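Local coordinates for protein Cdhr2 (Mus musculus, PDB 5CYX) that probably links neighbouring microvilli of epithelial cells by calcium-dependent heterophilic adhesion through its extracellular cadherin repeats, at residues D97-F105 with G192-S203; F222-E233 with A316-T325. All blocks are in the same frame, centred on the assembly; numbering follows the deposited sequence.

Contact 1. Residues D97-F105 with G192-S203; sequences DRNDNIPVF and GILDNKPKTQCS. With CA (calcium ion), chain C; CA (calcium ion), chain D; CA (calcium ion), chain B.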
# COMPACT_ATOMS: atom_id res chain seq x y z
N ASP A 97 -10.69 16.95 -26.66
CA ASP A 97 -11.30 16.24 -25.56
C ASP A 97 -11.70 17.24 -24.47
O ASP A 97 -10.94 18.20 -24.17
CB ASP A 97 -10.32 15.19 -24.97
CG ASP A 97 -11.02 14.19 -24.01
OD1 ASP A 97 -12.27 14.01 -24.09
OD2 ASP A 97 -10.31 13.63 -23.14
N ARG A 98 -12.90 17.03 -23.91
CA ARG A 98 -13.30 17.75 -22.65
C ARG A 98 -13.85 16.72 -21.63
O ARG A 98 -14.23 15.55 -22.01
CB ARG A 98 -14.31 18.83 -22.97
CG ARG A 98 -13.78 19.98 -23.82
CD ARG A 98 -13.07 20.97 -22.93
NE ARG A 98 -12.47 22.06 -23.68
CZ ARG A 98 -11.27 22.05 -24.24
NH1 ARG A 98 -10.84 23.13 -24.85
NH2 ARG A 98 -10.49 20.98 -24.22
N ASN A 99 -13.84 17.09 -20.35
CA ASN A 99 -14.26 16.17 -19.32
C ASN A 99 -15.80 16.05 -19.22
O ASN A 99 -16.42 16.61 -18.29
CB ASN A 99 -13.67 16.54 -17.98
CG ASN A 99 -13.78 15.45 -16.99
OD1 ASN A 99 -14.15 14.32 -17.31
ND2 ASN A 99 -13.48 15.77 -15.76
N ASP A 100 -16.38 15.33 -20.19
CA ASP A 100 -17.83 15.06 -20.22
C ASP A 100 -18.13 13.61 -19.89
O ASP A 100 -19.26 13.22 -20.02
CB ASP A 100 -18.41 15.38 -21.62
CG ASP A 100 -17.68 14.58 -22.77
OD1 ASP A 100 -16.60 14.00 -22.56
OD2 ASP A 100 -18.22 14.48 -23.88
N ASN A 101 -17.14 12.77 -19.54
CA ASN A 101 -17.54 11.41 -19.07
C ASN A 101 -17.24 11.20 -17.60
O ASN A 101 -16.33 11.85 -17.07
CB ASN A 101 -16.95 10.31 -19.92
CG ASN A 101 -17.59 10.21 -21.27
OD1 ASN A 101 -18.70 9.67 -21.41
ND2 ASN A 101 -16.93 10.72 -22.27
N ILE A 102 -18.07 10.35 -16.95
CA ILE A 102 -17.84 9.92 -15.56
C ILE A 102 -17.19 8.52 -15.42
O ILE A 102 -17.32 7.66 -16.32
CB ILE A 102 -19.10 9.94 -14.68
CG1 ILE A 102 -20.16 8.91 -15.17
CG2 ILE A 102 -19.76 11.32 -14.67
CD1 ILE A 102 -21.35 8.82 -14.23
N PRO A 103 -16.54 8.27 -14.27
CA PRO A 103 -16.07 6.95 -13.94
C PRO A 103 -17.24 6.03 -13.72
O PRO A 103 -18.15 6.38 -12.97
CB PRO A 103 -15.32 7.18 -12.62
CG PRO A 103 -14.84 8.58 -12.70
CD PRO A 103 -16.01 9.28 -13.33
N VAL A 104 -17.21 4.86 -14.35
CA VAL A 104 -18.30 3.89 -14.26
C VAL A 104 -17.73 2.53 -13.81
O VAL A 104 -16.63 2.11 -14.24
CB VAL A 104 -19.08 3.74 -15.62
CG1 VAL A 104 -19.98 4.94 -15.86
CG2 VAL A 104 -18.12 3.57 -16.81
N PHE A 105 -18.48 1.89 -12.91
CA PHE A 105 -18.24 0.54 -12.41
C PHE A 105 -19.31 -0.30 -13.07
O PHE A 105 -20.39 0.22 -13.31
CB PHE A 105 -18.55 0.47 -10.91
CG PHE A 105 -17.63 1.29 -10.01
CD1 PHE A 105 -16.49 0.73 -9.48
CD2 PHE A 105 -17.98 2.56 -9.61
CE1 PHE A 105 -15.66 1.46 -8.62
CE2 PHE A 105 -17.18 3.29 -8.74
CZ PHE A 105 -16.01 2.74 -8.24
N GLY A 192 -10.18 18.11 -15.33
CA GLY A 192 -10.10 18.53 -16.73
C GLY A 192 -10.97 19.79 -16.87
O GLY A 192 -11.15 20.55 -15.90
N ILE A 193 -11.43 20.04 -18.09
CA ILE A 193 -12.13 21.25 -18.45
C ILE A 193 -13.47 20.83 -19.04
O ILE A 193 -13.54 19.85 -19.81
CB ILE A 193 -11.37 22.02 -19.56
CG1 ILE A 193 -9.92 22.34 -19.13
CG2 ILE A 193 -12.12 23.28 -19.98
CD1 ILE A 193 -9.83 23.20 -17.89
N LEU A 194 -14.51 21.60 -18.70
CA LEU A 194 -15.79 21.50 -19.36
C LEU A 194 -16.44 22.88 -19.34
O LEU A 194 -16.44 23.55 -18.30
CB LEU A 194 -16.67 20.49 -18.64
CG LEU A 194 -17.99 20.16 -19.34
CD1 LEU A 194 -17.78 19.36 -20.64
CD2 LEU A 194 -18.86 19.38 -18.37
N ASP A 195 -16.94 23.31 -20.50
CA ASP A 195 -17.34 24.70 -20.71
C ASP A 195 -16.30 25.68 -20.18
O ASP A 195 -16.61 26.54 -19.42
CB ASP A 195 -18.73 24.92 -20.06
CG ASP A 195 -19.69 23.85 -20.49
OD1 ASP A 195 -19.67 23.50 -21.69
OD2 ASP A 195 -20.42 23.30 -19.65
N ASN A 196 -15.04 25.48 -20.58
CA ASN A 196 -13.98 26.42 -20.33
C ASN A 196 -13.60 26.66 -18.86
O ASN A 196 -12.90 27.61 -18.56
CB ASN A 196 -14.26 27.75 -21.05
CG ASN A 196 -14.49 27.56 -22.54
OD1 ASN A 196 -13.66 26.95 -23.23
ND2 ASN A 196 -15.57 28.11 -23.05
N LYS A 197 -14.00 25.77 -17.97
CA LYS A 197 -13.57 25.84 -16.60
C LYS A 197 -13.28 24.47 -16.03
O LYS A 197 -13.73 23.46 -16.62
CB LYS A 197 -14.58 26.59 -15.74
CG LYS A 197 -15.99 26.13 -15.79
CD LYS A 197 -16.84 27.19 -15.06
CE LYS A 197 -18.16 26.65 -14.61
NZ LYS A 197 -19.00 26.25 -15.78
N PRO A 198 -12.52 24.42 -14.91
CA PRO A 198 -12.23 23.15 -14.30
C PRO A 198 -13.48 22.34 -14.00
O PRO A 198 -14.49 22.90 -13.70
CB PRO A 198 -11.52 23.51 -13.00
CG PRO A 198 -10.83 24.77 -13.33
CD PRO A 198 -11.78 25.51 -14.25
N LYS A 199 -13.36 21.03 -14.15
CA LYS A 199 -14.45 20.12 -13.93
C LYS A 199 -13.86 18.77 -13.53
O LYS A 199 -12.91 18.27 -14.18
CB LYS A 199 -15.28 19.99 -15.20
CG LYS A 199 -16.42 18.99 -15.11
CD LYS A 199 -17.48 19.50 -14.11
CE LYS A 199 -18.71 18.59 -14.09
NZ LYS A 199 -19.65 19.05 -13.04
N THR A 200 -14.35 18.24 -12.41
CA THR A 200 -14.01 16.89 -11.96
C THR A 200 -15.31 16.11 -11.98
O THR A 200 -16.32 16.63 -11.52
CB THR A 200 -13.45 16.91 -10.53
OG1 THR A 200 -12.17 17.58 -10.50
CG2 THR A 200 -13.31 15.47 -9.97
N GLN A 201 -15.30 14.87 -12.50
CA GLN A 201 -16.56 14.06 -12.49
C GLN A 201 -16.47 12.91 -11.51
O GLN A 201 -15.39 12.33 -11.36
CB GLN A 201 -16.85 13.51 -13.87
CG GLN A 201 -16.96 14.56 -14.96
CD GLN A 201 -18.35 15.10 -15.14
OE1 GLN A 201 -19.26 14.82 -14.35
NE2 GLN A 201 -18.54 15.90 -16.17
N CYS A 202 -17.59 12.59 -10.86
CA CYS A 202 -17.65 11.48 -9.87
C CYS A 202 -18.68 10.39 -10.26
O CYS A 202 -19.61 10.64 -11.00
CB CYS A 202 -17.87 12.01 -8.43
SG CYS A 202 -16.47 12.99 -7.73
N SER A 203 -18.45 9.16 -9.81
CA SER A 203 -19.35 8.07 -10.10
C SER A 203 -20.55 8.13 -9.21
O SER A 203 -20.59 8.88 -8.25
CB SER A 203 -18.68 6.75 -9.80
OG SER A 203 -18.51 6.62 -8.40
CA CA C . -14.46 13.61 -23.46
CA CA D . -14.01 12.03 -17.04
CA CA B . -17.83 13.20 -25.60
O HOH W 1 -14.61 23.86 -22.76
O HOH W 2 -19.23 11.57 -24.41
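The side-chain amides of Asn99 and Gln201 run alongside each other head to tail, their planes 86° apart, and each donates within its own plane to a backbone carbonyl of the other segment. Further along, the Phe105 ring turns its edge, through CE2, to Ser203 OG, a hydroxyl that is hydrogen-bonded to Ala187; the Arg98 guanidinium holds a water at its edge, in plane, and that water also accepts from Asn196 N. Residues 97-101, Asp-Arg-Asn-Asp-Asn, form the calcium-binding linker signature (DXNDN) between the first and second cadherin repeats, and the hairpin 192-199 of the second repeat lies against it. Three hydrogen bonds across the contact hold Asn99. Its N gives to Ile193 O at 2.8 Å. Its ND2 reaches Lys199 O (3.0 Å) from above the carbonyl plane. Its O accepts from Gln201 NE2 (3.1 Å) in a nearly straight bond of 171°. Asparagine suits the place because ND2 can donate to the hairpin while OD1 binds a calcium ion at 2.3 Å, a site that Asp131, Asp133 and Asp189 help complete. Gln201 CG, set anti to the carbonyl carbon (chi1 -57°), lies near Asn99 OD1 and Asn101 O, and the bend at chi2 then carries the amide to Asn99 O. Apolar atoms flank these polar links: Leu194 CD2 packs on Asn99 O, the Ile102 side chain runs roughly perpendicular to that of Gln201, its CG2 against CB and OE1, and the stiff ring of Pro103 sets CD against Gln201 O. Ile193 lies beside the aliphatic part of Arg98 and also packs on Phe68 of a second subunit. Asp100 serves two metals, OD1 binding one calcium ion at 2.4 Å and OD2 the next at 2.2 Å.

Contact 2. Residues F222-E233 with A316-T325; sequences FIREFYSASVAE and ASMWVTIRVT
Arg323 O takes the N-H of Val231 at 2.8 Å, nearly along the C=O axis, and a CA-H of Ser230 also points at it. Ala229 O is gripped in a similar way: Arg323 N donates to it at 2.8 Å in the carbonyl plane, Ile322 CA adds a C-H contact, and the guanidinium of Arg323 lies with one face over the same oxygen. Arginine is long enough for this return path; the bend at chi3 (-138°) helps fold its tip back across strand 228-231, where NH2 donates to Ser228 OG at 3.1 Å. These bonds belong to a parallel pairing of strands 228-231 and 315-324, the first and last strands in chain order of one sheet in the cadherin beta sandwich, lying side by side. The chain has just left the other sheet, where strand 220-222 pairs with 240-248, so residues 223-227 carry it between the two. On the inner side Val231 CG1 meets Ile322 CG2 at 3.5 Å, branched chains that fill the interior against Phe270. At the start of the contact the Met318 side chain runs over one face of the Phe222 ring, SD 3.7 Å from the ring centroid in a Met-aromatic contact and CG 3.8 Å from the same centroid in a CH-pi contact. Were Phe222 replaced by alanine, Met318 SD would probably lose its aromatic partner, and a gap would be likely to open between the thioether and Ala316. At the opposite end Glu233 CB rests on Val324 CG1, while its carboxylate forms a salt bridge with Arg286.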
# COMPACT_ATOMS: atom_id res chain seq x y z
N PHE A 222 -15.95 -20.41 31.47
CA PHE A 222 -16.99 -20.93 32.35
C PHE A 222 -18.12 -19.92 32.53
O PHE A 222 -17.91 -18.72 32.49
CB PHE A 222 -16.39 -21.30 33.71
CG PHE A 222 -15.57 -22.55 33.65
CD1 PHE A 222 -16.18 -23.79 33.78
CD2 PHE A 222 -14.20 -22.49 33.45
CE1 PHE A 222 -15.43 -24.95 33.72
CE2 PHE A 222 -13.45 -23.65 33.36
CZ PHE A 222 -14.06 -24.87 33.51
N ILE A 223 -19.33 -20.44 32.70
CA ILE A 223 -20.53 -19.63 32.85
C ILE A 223 -20.54 -18.85 34.18
O ILE A 223 -21.01 -17.72 34.21
CB ILE A 223 -21.79 -20.55 32.72
CG1 ILE A 223 -21.90 -21.09 31.29
CG2 ILE A 223 -23.08 -19.82 33.10
CD1 ILE A 223 -21.75 -20.04 30.20
N ARG A 224 -20.02 -19.44 35.24
CA ARG A 224 -20.07 -18.84 36.58
C ARG A 224 -18.67 -18.68 37.14
O ARG A 224 -17.79 -19.47 36.85
CB ARG A 224 -20.88 -19.72 37.52
CG ARG A 224 -22.27 -20.03 36.99
CD ARG A 224 -23.14 -20.64 38.07
NE ARG A 224 -24.52 -20.78 37.60
CZ ARG A 224 -25.56 -21.14 38.37
NH1 ARG A 224 -25.40 -21.41 39.67
NH2 ARG A 224 -26.77 -21.23 37.83
N GLU A 225 -18.49 -17.65 37.96
CA GLU A 225 -17.23 -17.44 38.66
C GLU A 225 -17.12 -18.36 39.87
O GLU A 225 -16.00 -18.72 40.32
CB GLU A 225 -17.13 -15.99 39.09
CG GLU A 225 -15.83 -15.66 39.80
CD GLU A 225 -15.76 -14.21 40.24
OE1 GLU A 225 -15.21 -13.96 41.33
OE2 GLU A 225 -16.26 -13.33 39.51
N PHE A 226 -18.28 -18.79 40.38
CA PHE A 226 -18.35 -19.75 41.46
C PHE A 226 -19.27 -20.93 41.15
O PHE A 226 -20.32 -20.79 40.52
CB PHE A 226 -18.81 -19.06 42.72
CG PHE A 226 -17.89 -17.97 43.18
CD1 PHE A 226 -16.58 -18.26 43.54
CD2 PHE A 226 -18.34 -16.64 43.25
CE1 PHE A 226 -15.72 -17.24 43.98
CE2 PHE A 226 -17.49 -15.63 43.68
CZ PHE A 226 -16.18 -15.93 44.05
N TYR A 227 -18.82 -22.10 41.59
CA TYR A 227 -19.65 -23.29 41.66
C TYR A 227 -19.30 -23.99 42.98
O TYR A 227 -18.12 -24.20 43.31
CB TYR A 227 -19.33 -24.26 40.50
CG TYR A 227 -19.93 -23.98 39.11
CD1 TYR A 227 -21.25 -24.33 38.77
CD2 TYR A 227 -19.14 -23.48 38.11
CE1 TYR A 227 -21.75 -24.11 37.48
CE2 TYR A 227 -19.60 -23.25 36.81
CZ TYR A 227 -20.91 -23.56 36.48
OH TYR A 227 -21.36 -23.34 35.18
N SER A 228 -20.31 -24.32 43.75
CA SER A 228 -20.16 -25.35 44.79
C SER A 228 -21.40 -26.23 44.88
O SER A 228 -22.43 -25.97 44.26
CB SER A 228 -19.77 -24.75 46.14
OG SER A 228 -20.58 -23.66 46.47
N ALA A 229 -21.27 -27.33 45.61
CA ALA A 229 -22.38 -28.26 45.75
C ALA A 229 -22.12 -29.11 46.96
O ALA A 229 -21.05 -28.99 47.60
CB ALA A 229 -22.53 -29.13 44.50
N SER A 230 -23.11 -29.95 47.28
CA SER A 230 -22.99 -30.87 48.42
C SER A 230 -23.31 -32.29 48.04
O SER A 230 -24.14 -32.54 47.19
CB SER A 230 -23.87 -30.42 49.59
OG SER A 230 -23.92 -31.43 50.58
N VAL A 231 -22.64 -33.22 48.72
CA VAL A 231 -22.82 -34.64 48.52
C VAL A 231 -22.72 -35.41 49.85
O VAL A 231 -21.80 -35.17 50.64
CB VAL A 231 -21.77 -35.20 47.52
CG1 VAL A 231 -20.34 -34.84 47.92
CG2 VAL A 231 -21.93 -36.70 47.36
N ALA A 232 -23.64 -36.34 50.09
CA ALA A 232 -23.60 -37.15 51.31
C ALA A 232 -22.43 -38.13 51.26
O ALA A 232 -22.12 -38.68 50.18
CB ALA A 232 -24.91 -37.90 51.46
N GLU A 233 -21.86 -38.45 52.42
CA GLU A 233 -20.59 -39.19 52.49
C GLU A 233 -20.72 -40.68 52.10
O GLU A 233 -19.72 -41.34 51.87
CB GLU A 233 -19.96 -39.09 53.88
CG GLU A 233 -20.68 -39.83 55.01
CD GLU A 233 -19.95 -39.75 56.34
OE1 GLU A 233 -18.77 -40.15 56.38
OE2 GLU A 233 -20.55 -39.30 57.34
N ALA A 316 -9.55 -23.70 29.49
CA ALA A 316 -9.70 -22.83 30.66
C ALA A 316 -9.90 -23.72 31.86
O ALA A 316 -10.31 -24.89 31.72
CB ALA A 316 -10.88 -21.89 30.50
N SER A 317 -9.59 -23.19 33.04
CA SER A 317 -9.67 -23.98 34.25
C SER A 317 -10.25 -23.21 35.42
O SER A 317 -10.22 -21.98 35.45
CB SER A 317 -8.29 -24.51 34.62
OG SER A 317 -7.41 -23.44 34.88
N MET A 318 -10.81 -23.94 36.37
CA MET A 318 -11.20 -23.35 37.64
C MET A 318 -11.45 -24.41 38.66
O MET A 318 -11.59 -25.60 38.33
CB MET A 318 -12.46 -22.50 37.50
CG MET A 318 -13.71 -23.31 37.19
SD MET A 318 -14.95 -22.05 36.88
CE MET A 318 -16.40 -22.90 37.37
N TRP A 319 -11.54 -23.92 39.90
CA TRP A 319 -11.72 -24.69 41.11
C TRP A 319 -13.18 -24.70 41.53
O TRP A 319 -13.87 -23.68 41.41
CB TRP A 319 -10.88 -24.09 42.26
CG TRP A 319 -9.44 -24.32 42.04
CD1 TRP A 319 -8.59 -23.52 41.35
CD2 TRP A 319 -8.69 -25.47 42.45
NE1 TRP A 319 -7.34 -24.09 41.31
CE2 TRP A 319 -7.37 -25.28 41.98
CE3 TRP A 319 -9.00 -26.64 43.16
CZ2 TRP A 319 -6.35 -26.20 42.21
CZ3 TRP A 319 -7.98 -27.57 43.39
CH2 TRP A 319 -6.67 -27.34 42.92
N VAL A 320 -13.60 -25.82 42.09
CA VAL A 320 -14.96 -26.07 42.53
C VAL A 320 -14.89 -26.62 43.95
O VAL A 320 -14.07 -27.51 44.23
CB VAL A 320 -15.64 -27.18 41.66
CG1 VAL A 320 -17.02 -27.55 42.22
CG2 VAL A 320 -15.74 -26.76 40.21
N THR A 321 -15.77 -26.12 44.82
CA THR A 321 -15.85 -26.62 46.19
C THR A 321 -17.05 -27.54 46.40
O THR A 321 -18.18 -27.23 45.98
CB THR A 321 -15.90 -25.45 47.18
OG1 THR A 321 -14.71 -24.70 47.03
CG2 THR A 321 -15.96 -25.96 48.61
N ILE A 322 -16.80 -28.65 47.08
CA ILE A 322 -17.83 -29.68 47.29
C ILE A 322 -17.91 -30.09 48.76
O ILE A 322 -16.91 -30.53 49.34
CB ILE A 322 -17.54 -30.94 46.45
CG1 ILE A 322 -17.54 -30.59 44.96
CG2 ILE A 322 -18.58 -32.02 46.75
CD1 ILE A 322 -17.25 -31.77 44.04
N ARG A 323 -19.11 -30.01 49.32
CA ARG A 323 -19.34 -30.22 50.75
C ARG A 323 -19.74 -31.67 50.96
O ARG A 323 -20.73 -32.11 50.38
CB ARG A 323 -20.46 -29.29 51.26
CG ARG A 323 -20.29 -27.82 50.86
CD ARG A 323 -21.48 -26.91 51.17
NE ARG A 323 -21.71 -26.01 50.03
CZ ARG A 323 -22.66 -26.14 49.09
NH1 ARG A 323 -23.56 -27.11 49.13
NH2 ARG A 323 -22.72 -25.25 48.10
N VAL A 324 -18.96 -32.40 51.76
CA VAL A 324 -19.27 -33.80 52.11
C VAL A 324 -20.27 -33.84 53.29
O VAL A 324 -19.88 -33.68 54.44
CB VAL A 324 -18.00 -34.65 52.38
CG1 VAL A 324 -18.37 -36.12 52.57
CG2 VAL A 324 -17.02 -34.53 51.22
N THR A 325 -21.55 -34.04 52.94
CA THR A 325 -22.74 -34.11 53.81
C THR A 325 -23.16 -32.72 54.27
O THR A 325 -23.95 -32.07 53.60
CB THR A 325 -22.61 -35.04 55.03
OG1 THR A 325 -21.67 -34.51 55.98
CG2 THR A 325 -22.21 -36.41 54.62

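From the N terminus the chain builds the first cadherin repeat, enters the linker 97-105, and runs through most of the second repeat before 192-203 returns to that linker; contact 1 thus closes a loop of 86 residues and ties the hairpin of the second repeat to the junction with the first. The chain then passes to the third repeat, where contact 2 closes its own loop of 82 residues by bringing the last strand, 315-324, back beside 228-231. The two loops follow in series, neither nested nor crossed. The centres of the two contacts lie about 73 Å apart on opposite sides of the chain's centre, one contact between repeats, the other within a single repeat.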